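Side-chain contacts in fervidolysin (Fervidobacterium pennivorans, PDB 1R6V), which cleaves proteins as a subtilisin-like serine protease and breaks down keratin into peptides, letting its bacterium grow on native feathers: residues R181-E186 and I231-A236; E186-P189 and S195-G198; I157-D162 and I254-H259. The protein carries 1 engineered substitution. One frame throughout, in Å; residues are numbered along the deposited sequence.

Interaction 1 (R181-E186 and I231-A236)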
loop_
_atom_site.group_PDB
_atom_site.type_symbol
_atom_site.label_atom_id
_atom_site.label_comp_id
_atom_site.label_asym_id
_atom_site.label_seq_id
_atom_site.Cartn_x
_atom_site.Cartn_y
_atom_site.Cartn_z
ATOM N N ARG A 181 -19.727 -4.683 7.664
ATOM C CA ARG A 181 -19.754 -3.251 7.373
ATOM C C ARG A 181 -18.833 -2.670 8.449
ATOM O O ARG A 181 -19.292 -2.238 9.520
ATOM C CB ARG A 181 -21.181 -2.729 7.546
ATOM C CG ARG A 181 -21.422 -1.305 7.112
ATOM C CD ARG A 181 -22.848 -0.899 7.462
ATOM N NE ARG A 181 -23.166 0.416 6.916
ATOM C CZ ARG A 181 -24.310 1.055 7.123
ATOM N NH1 ARG A 181 -25.253 0.502 7.875
ATOM N NH2 ARG A 181 -24.512 2.240 6.563
ATOM N N PRO A 182 -17.521 -2.641 8.182
ATOM C CA PRO A 182 -16.548 -2.130 9.152
ATOM C C PRO A 182 -16.731 -0.734 9.721
ATOM O O PRO A 182 -16.383 -0.503 10.871
ATOM C CB PRO A 182 -15.200 -2.314 8.440
ATOM C CG PRO A 182 -15.559 -2.232 6.982
ATOM C CD PRO A 182 -16.875 -2.983 6.894
ATOM N N ALA A 183 -17.295 0.190 8.948
ATOM C CA ALA A 183 -17.469 1.555 9.427
ATOM C C ALA A 183 -18.242 1.602 10.738
ATOM O O ALA A 183 -18.031 2.497 11.555
ATOM C CB ALA A 183 -18.186 2.392 8.372
ATOM N N PHE A 184 -19.126 0.635 10.937
ATOM C CA PHE A 184 -19.942 0.608 12.144
ATOM C C PHE A 184 -19.843 -0.709 12.889
ATOM O O PHE A 184 -20.678 -1.005 13.753
ATOM C CB PHE A 184 -21.394 0.893 11.784
ATOM C CG PHE A 184 -21.583 2.176 11.036
ATOM C CD1 PHE A 184 -21.608 2.190 9.642
ATOM C CD2 PHE A 184 -21.702 3.377 11.720
ATOM C CE1 PHE A 184 -21.744 3.384 8.942
ATOM C CE2 PHE A 184 -21.839 4.579 11.030
ATOM C CZ PHE A 184 -21.859 4.583 9.635
ATOM N N ASP A 185 -18.816 -1.488 12.556
ATOM C CA ASP A 185 -18.579 -2.794 13.163
ATOM C C ASP A 185 -19.897 -3.561 13.188
ATOM O O ASP A 185 -20.265 -4.199 14.179
ATOM C CB ASP A 185 -18.005 -2.619 14.574
ATOM C CG ASP A 185 -17.659 -3.931 15.229
ATOM O OD1 ASP A 185 -17.183 -4.846 14.528
ATOM O OD2 ASP A 185 -17.850 -4.045 16.462
ATOM N N GLU A 186 -20.595 -3.487 12.058
ATOM C CA GLU A 186 -21.893 -4.111 11.875
ATOM C C GLU A 186 -21.844 -5.362 11.003
ATOM O O GLU A 186 -21.372 -5.329 9.862
ATOM C CB GLU A 186 -22.839 -3.088 11.248
ATOM C CG GLU A 186 -24.258 -3.555 11.027
ATOM C CD GLU A 186 -25.073 -2.529 10.240
ATOM O OE1 GLU A 186 -24.849 -1.319 10.445
ATOM O OE2 GLU A 186 -25.940 -2.929 9.429
ATOM N N ILE A 231 -16.703 -1.211 1.970
ATOM C CA ILE A 231 -15.671 -0.214 2.174
ATOM C C ILE A 231 -15.982 1.131 1.519
ATOM O O ILE A 231 -15.260 2.112 1.747
ATOM C CB ILE A 231 -14.263 -0.738 1.785
ATOM C CG1 ILE A 231 -14.171 -1.054 0.283
ATOM C CG2 ILE A 231 -13.952 -1.973 2.622
ATOM C CD1 ILE A 231 -12.720 -0.931 -0.242
ATOM N N PHE A 232 -17.034 1.152 0.690
ATOM C CA PHE A 232 -17.560 2.377 0.108
ATOM C C PHE A 232 -18.988 2.333 0.601
ATOM O O PHE A 232 -19.829 1.594 0.104
ATOM C CB PHE A 232 -17.463 2.416 -1.418
ATOM C CG PHE A 232 -16.102 2.803 -1.879
ATOM C CD1 PHE A 232 -15.127 1.828 -2.084
ATOM C CD2 PHE A 232 -15.747 4.147 -1.980
ATOM C CE1 PHE A 232 -13.813 2.188 -2.374
ATOM C CE2 PHE A 232 -14.429 4.517 -2.268
ATOM C CZ PHE A 232 -13.459 3.533 -2.465
ATOM N N ASP A 233 -19.211 3.111 1.652
ATOM C CA ASP A 233 -20.484 3.186 2.343
ATOM C C ASP A 233 -21.272 4.415 1.873
ATOM O O ASP A 233 -20.927 5.030 0.857
ATOM C CB ASP A 233 -20.169 3.247 3.849
ATOM C CG ASP A 233 -21.253 2.626 4.714
ATOM O OD1 ASP A 233 -22.409 3.085 4.627
ATOM O OD2 ASP A 233 -20.953 1.691 5.491
ATOM N N ASP A 234 -22.332 4.761 2.600
ATOM C CA ASP A 234 -23.156 5.919 2.249
ATOM C C ASP A 234 -22.414 7.197 2.644
ATOM O O ASP A 234 -22.191 7.444 3.831
ATOM C CB ASP A 234 -24.489 5.863 3.003
ATOM C CG ASP A 234 -25.465 6.934 2.543
ATOM O OD1 ASP A 234 -25.027 7.976 2.012
ATOM O OD2 ASP A 234 -26.678 6.727 2.727
ATOM N N PRO A 235 -22.020 8.028 1.664
ATOM C CA PRO A 235 -21.303 9.264 2.001
ATOM C C PRO A 235 -22.051 10.187 2.958
ATOM O O PRO A 235 -21.450 11.060 3.576
ATOM C CB PRO A 235 -21.057 9.912 0.640
ATOM C CG PRO A 235 -22.157 9.379 -0.202
ATOM C CD PRO A 235 -22.236 7.932 0.212
ATOM N N ALA A 236 -23.357 9.986 3.084
ATOM C CA ALA A 236 -24.156 10.810 3.978
ATOM C C ALA A 236 -23.900 10.368 5.412
ATOM O O ALA A 236 -24.090 11.140 6.354
ATOM C CB ALA A 236 -25.642 10.674 3.634
HETATM O O HOH W 1 -18.624 -0.006 6.318
#
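Arg181 and Asp233 meet in a side-on, two-pronged salt bridge, the middle of a network that also takes in Glu186. It ties a two-stranded hairpin, strands 179-181 and 186-188 joined by a turn with a G1 beta bulge, to the loop leading into helix 235-238. The tight part is the pairing itself. NE of Arg181 donates to OD2 of Asp233 over 2.9 Å, NH2 of Arg181 donates to OD1 of Asp233 over 3.0 Å, both oxygens offer their syn lone pairs, and the guanidinium and carboxylate planes are only 17° apart. An extended chain, leaving the backbone with CG anti to N (chi1 -172°), carries the guanidinium out to this position. The carboxylate is fixed from its own loop as well: Asp234 N reaches the anti lone pair of Asp233 OD1 over 2.6 Å.

Toward solvent the grip slackens. Glu186 OE1 takes a hydrogen bond from Arg181 NH1 at 3.2 Å, but the bond is bent to 138° and lies out of both group planes. The exposed Phe184 sets its CD1 3.6 Å above one face of the Arg181 guanidinium, toward the rim, while its ring turns an edge to Asp233 OD2. A leucine in place of Arg181 would probably leave the buried Asp233 carboxylate without its countercharge and Glu186 free to swing away. One water bridges the two segments, accepting from Ala183 N at 3.0 Å and donating to Asp233 OD2 at 3.0 Å.

Interaction 2 (E186-P189 and S195-G198)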
loop_
_atom_site.group_PDB
_atom_site.type_symbol
_atom_site.label_atom_id
_atom_site.label_comp_id
_atom_site.label_asym_id
_atom_site.label_seq_id
_atom_site.Cartn_x
_atom_site.Cartn_y
_atom_site.Cartn_z
ATOM N N GLU A 186 -20.595 -3.487 12.058
ATOM C CA GLU A 186 -21.893 -4.111 11.875
ATOM C C GLU A 186 -21.844 -5.362 11.003
ATOM O O GLU A 186 -21.372 -5.329 9.862
ATOM C CB GLU A 186 -22.839 -3.088 11.248
ATOM C CG GLU A 186 -24.258 -3.555 11.027
ATOM C CD GLU A 186 -25.073 -2.529 10.240
ATOM O OE1 GLU A 186 -24.849 -1.319 10.445
ATOM O OE2 GLU A 186 -25.940 -2.929 9.429
ATOM N N GLU A 187 -22.334 -6.465 11.552
ATOM C CA GLU A 187 -22.387 -7.727 10.833
ATOM C C GLU A 187 -23.567 -7.635 9.867
ATOM O O GLU A 187 -24.628 -7.117 10.230
ATOM C CB GLU A 187 -22.603 -8.867 11.833
ATOM C CG GLU A 187 -21.516 -9.913 11.835
ATOM C CD GLU A 187 -21.892 -11.129 11.006
ATOM O OE1 GLU A 187 -22.004 -11.003 9.765
ATOM O OE2 GLU A 187 -22.085 -12.213 11.606
ATOM N N LEU A 188 -23.379 -8.115 8.638
ATOM C CA LEU A 188 -24.421 -8.085 7.619
ATOM C C LEU A 188 -24.994 -9.487 7.428
ATOM O O LEU A 188 -24.322 -10.382 6.916
ATOM C CB LEU A 188 -23.844 -7.563 6.291
ATOM C CG LEU A 188 -23.191 -6.177 6.389
ATOM C CD1 LEU A 188 -22.400 -5.848 5.113
ATOM C CD2 LEU A 188 -24.274 -5.147 6.636
ATOM N N PRO A 189 -26.248 -9.701 7.845
ATOM C CA PRO A 189 -26.877 -11.021 7.710
ATOM C C PRO A 189 -26.918 -11.549 6.280
ATOM O O PRO A 189 -27.036 -10.775 5.327
ATOM C CB PRO A 189 -28.285 -10.792 8.267
ATOM C CG PRO A 189 -28.075 -9.703 9.276
ATOM C CD PRO A 189 -27.151 -8.759 8.533
ATOM N N SER A 195 -26.111 -2.832 -0.134
ATOM C CA SER A 195 -25.623 -1.938 -1.181
ATOM C C SER A 195 -25.527 -0.448 -0.805
ATOM O O SER A 195 -25.895 0.432 -1.580
ATOM C CB SER A 195 -26.469 -2.139 -2.460
ATOM O OG SER A 195 -27.847 -1.846 -2.263
ATOM N N TYR A 196 -25.003 -0.172 0.383
ATOM C CA TYR A 196 -24.858 1.199 0.860
ATOM C C TYR A 196 -24.072 2.155 -0.044
ATOM O O TYR A 196 -24.389 3.347 -0.108
ATOM C CB TYR A 196 -24.207 1.188 2.244
ATOM C CG TYR A 196 -25.021 0.479 3.297
ATOM C CD1 TYR A 196 -26.198 1.042 3.782
ATOM C CD2 TYR A 196 -24.640 -0.769 3.781
ATOM C CE1 TYR A 196 -26.974 0.379 4.720
ATOM C CE2 TYR A 196 -25.415 -1.441 4.715
ATOM C CZ TYR A 196 -26.582 -0.858 5.177
ATOM O OH TYR A 196 -27.363 -1.515 6.090
ATOM N N GLY A 197 -23.062 1.646 -0.745
ATOM C CA GLY A 197 -22.236 2.506 -1.582
ATOM C C GLY A 197 -22.621 2.632 -3.047
ATOM O O GLY A 197 -21.962 3.344 -3.804
ATOM N N GLY A 198 -23.672 1.940 -3.454
ATOM C CA GLY A 198 -24.078 2.028 -4.845
ATOM C C GLY A 198 -24.254 0.652 -5.452
ATOM O O GLY A 198 -24.319 -0.344 -4.731
#
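Glu186, the first residue of strand 186-188, reaches toward Tyr196 with its carboxylate, its OE2 standing 3.9 Å from the phenol OH of Tyr196. That separation is too long for a hydrogen bond and is a polar near-contact only. The two side chains run across each other at about a right angle, and the carboxylate and ring planes are turned 79° apart, so the groups meet without stacking. The other carboxylate oxygen, OE1, is already committed to Arg181, whose guanidinium also makes a cation-pi contact with the Tyr196 ring.

Glu187 comes next, and its side chain lies on Ala178 and does not touch the tyrosine. The chain then brings Leu188 round to the tyrosine again, one strand step on from Glu187. Its CD2 touches CE2 of Tyr196 at 4.3 Å, coming in at the ring edge and near the ring plane, so an apolar branch meets a rim carbon, while the cation-pi contact is made by Arg181. The torsion of Tyr196, with CG anti to its own carbonyl carbon (chi1 -62°), sends the ring out from the 195-198 loop toward the strand.

This strand is half of a two-stranded antiparallel hairpin in the subtilisin-like catalytic domain, and Leu188 is paired through its backbone with Gly179. The loop that follows leads to helix 200-209, which starts at the charge-relay position Ala200, an engineered residue where subtilases carry the histidine. Tyr196 lies about 11 Å from Ala200, side chain to side chain.

At Pro189 the strand has ended, and its carbonyl O accepts from Thr192 OG1. Further along, Ser195 to Gly198 form a type I beta turn closed by Gly198 N to Ser195 O at 3.3 Å; Gly198 has backbone angles that call for glycine.

Interaction 3 (I157-D162 and I254-H259)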
loop_
_atom_site.group_PDB
_atom_site.type_symbol
_atom_site.label_atom_id
_atom_site.label_comp_id
_atom_site.label_asym_id
_atom_site.label_seq_id
_atom_site.Cartn_x
_atom_site.Cartn_y
_atom_site.Cartn_z
ATOM N N ILE A 157 -15.335 -19.215 -0.304
ATOM C CA ILE A 157 -15.935 -17.942 0.102
ATOM C C ILE A 157 -15.149 -16.813 -0.573
ATOM O O ILE A 157 -13.935 -16.723 -0.438
ATOM C CB ILE A 157 -15.871 -17.751 1.642
ATOM C CG1 ILE A 157 -16.817 -18.745 2.321
ATOM C CG2 ILE A 157 -16.282 -16.322 2.031
ATOM C CD1 ILE A 157 -16.645 -18.809 3.836
ATOM N N VAL A 158 -15.861 -15.960 -1.305
ATOM C CA VAL A 158 -15.241 -14.834 -2.007
ATOM C C VAL A 158 -15.669 -13.524 -1.357
ATOM O O VAL A 158 -16.878 -13.244 -1.280
ATOM C CB VAL A 158 -15.737 -14.765 -3.473
ATOM C CG1 VAL A 158 -15.176 -13.535 -4.169
ATOM C CG2 VAL A 158 -15.363 -16.037 -4.215
ATOM N N ALA A 159 -14.708 -12.725 -0.912
ATOM C CA ALA A 159 -15.053 -11.439 -0.316
ATOM C C ALA A 159 -15.098 -10.387 -1.400
ATOM O O ALA A 159 -14.141 -10.215 -2.156
ATOM C CB ALA A 159 -14.046 -11.034 0.752
ATOM N N VAL A 160 -16.234 -9.700 -1.480
ATOM C CA VAL A 160 -16.398 -8.622 -2.449
ATOM C C VAL A 160 -16.222 -7.352 -1.599
ATOM O O VAL A 160 -17.120 -6.946 -0.866
ATOM C CB VAL A 160 -17.791 -8.703 -3.138
ATOM C CG1 VAL A 160 -18.104 -7.389 -3.880
ATOM C CG2 VAL A 160 -17.789 -9.867 -4.147
ATOM N N VAL A 161 -15.044 -6.751 -1.716
ATOM C CA VAL A 161 -14.629 -5.566 -0.947
ATOM C C VAL A 161 -14.977 -4.413 -1.858
ATOM O O VAL A 161 -14.222 -4.048 -2.750
ATOM C CB VAL A 161 -13.137 -5.686 -0.646
ATOM C CG1 VAL A 161 -12.710 -4.577 0.323
ATOM C CG2 VAL A 161 -12.878 -7.082 -0.034
ATOM N N ASP A 162 -16.128 -3.815 -1.572
ATOM C CA ASP A 162 -16.697 -2.857 -2.499
ATOM C C ASP A 162 -17.782 -1.995 -1.805
ATOM O O ASP A 162 -17.675 -1.666 -0.615
ATOM C CB ASP A 162 -17.325 -3.741 -3.590
ATOM C CG ASP A 162 -17.345 -3.108 -4.943
ATOM O OD1 ASP A 162 -18.156 -2.179 -5.148
ATOM O OD2 ASP A 162 -16.541 -3.553 -5.796
ATOM N N ILE A 254 -9.226 -7.975 7.485
ATOM C CA ILE A 254 -8.887 -8.899 8.571
ATOM C C ILE A 254 -10.116 -9.755 8.930
ATOM O O ILE A 254 -10.020 -10.971 9.130
ATOM C CB ILE A 254 -8.401 -8.133 9.830
ATOM C CG1 ILE A 254 -6.901 -7.803 9.737
ATOM C CG2 ILE A 254 -8.557 -9.041 11.066
ATOM C CD1 ILE A 254 -6.432 -7.087 8.483
ATOM N N TRP A 255 -11.278 -9.116 9.024
ATOM C CA TRP A 255 -12.510 -9.823 9.342
ATOM C C TRP A 255 -12.775 -10.907 8.291
ATOM O O TRP A 255 -13.067 -12.059 8.620
ATOM C CB TRP A 255 -13.683 -8.840 9.346
ATOM C CG TRP A 255 -14.949 -9.365 9.940
ATOM C CD1 TRP A 255 -15.370 -9.236 11.242
ATOM C CD2 TRP A 255 -15.990 -10.073 9.250
ATOM N NE1 TRP A 255 -16.613 -9.818 11.396
ATOM C CE2 TRP A 255 -17.013 -10.339 10.191
ATOM C CE3 TRP A 255 -16.157 -10.513 7.925
ATOM C CZ2 TRP A 255 -18.190 -11.025 9.845
ATOM C CZ3 TRP A 255 -17.333 -11.199 7.582
ATOM C CH2 TRP A 255 -18.327 -11.445 8.540
ATOM N N ALA A 256 -12.665 -10.537 7.018
ATOM C CA ALA A 256 -12.921 -11.492 5.937
ATOM C C ALA A 256 -11.966 -12.681 5.989
ATOM O O ALA A 256 -12.363 -13.831 5.758
ATOM C CB ALA A 256 -12.801 -10.793 4.582
ATOM N N THR A 257 -10.700 -12.393 6.255
ATOM C CA THR A 257 -9.688 -13.443 6.354
ATOM C C THR A 257 -10.005 -14.370 7.525
ATOM O O THR A 257 -9.977 -15.600 7.399
ATOM C CB THR A 257 -8.295 -12.835 6.587
ATOM O OG1 THR A 257 -7.946 -12.010 5.467
ATOM C CG2 THR A 257 -7.236 -13.940 6.761
ATOM N N ASP A 258 -10.295 -13.762 8.666
ATOM C CA ASP A 258 -10.601 -14.515 9.877
ATOM C C ASP A 258 -11.869 -15.337 9.748
ATOM O O ASP A 258 -12.022 -16.350 10.431
ATOM C CB ASP A 258 -10.752 -13.580 11.078
ATOM C CG ASP A 258 -9.434 -13.012 11.553
ATOM O OD1 ASP A 258 -8.364 -13.455 11.077
ATOM O OD2 ASP A 258 -9.471 -12.114 12.415
ATOM N N HIS A 259 -12.785 -14.898 8.886
ATOM C CA HIS A 259 -14.039 -15.595 8.697
ATOM C C HIS A 259 -14.078 -16.503 7.482
ATOM O O HIS A 259 -15.153 -16.858 7.003
ATOM C CB HIS A 259 -15.195 -14.589 8.666
ATOM C CG HIS A 259 -15.512 -14.015 10.011
ATOM N ND1 HIS A 259 -16.621 -14.396 10.737
ATOM C CD2 HIS A 259 -14.806 -13.183 10.814
ATOM C CE1 HIS A 259 -16.579 -13.830 11.931
ATOM N NE2 HIS A 259 -15.487 -13.090 12.005
#
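Ala159 of strand 157-162 and Ala256 of helix 246-258 face each other with CA atoms 6.6 Å apart, the backbones spreading to 9.1 Å between the CA atoms of Ile157 and His259, just past the end of the helix. So close an approach leaves room for little more than a methyl from each side. The side chains bear this out: CB of Ala159 meets CB of Ala256 at 4.0 Å, an apolar contact in which each methyl points at the opposite backbone.

Where the two elements diverge, a longer residue spans the difference. Ile157 puts CG1 anti to its carbonyl carbon (chi1 -69°), and its extended outer branch brings CD1 within 4.0 Å of the backbone O of His259, a van der Waals touch on a carbonyl. The imidazole of His259 leads away from the strand and lies against Trp255 one helical turn back. Its CD2 sits 3.6 Å above the centre of the Trp255 ring, so the two rings meet through their faces at the end of the helix; Trp255 also stacks with Tyr180.

The strand shows two sides. Ala159 and Ile157 look toward helix 246-258, whereas Val158, Val160 and Asp162 pack on helix 200-209, with Asp162, the probable charge-relay aspartate, touching the engineered Ala200. The end of the strand therefore reaches the charge-relay region, while the alanine contact lies away from it.

Helix 246-258 links strand 225-230 to strand 263-269, which pair in parallel with strand 157-162 on its two sides. The helix is therefore the connection of a beta-alpha-beta crossover passing over the intervening strand, with helices on both faces of a parallel sheet, as is characteristic of the subtilisin fold.

Overall arrangement
Interactions 1 and 2 form one continuous patch: their centres are 7 Å apart, they share Glu186, and Arg181 NH1 lies 3.3 Å from Tyr196 CZ, so the tyrosine is packed between the hairpin and the loop of Asp233. Interaction 3 lies further off, its centre 15 Å from that of interaction 1 and 13 Å from that of interaction 2, and both are nested within the chain loop it closes. Asp162, probably the charge-relay aspartate, joins interactions 1 and 3: its carbonyl O is 2.8 Å from Ile231 N, a probable hydrogen bond. Its side chain is about 11 Å from that of Asp233 and 10 Å from that of Tyr196, placing the patch near the active site but outside it.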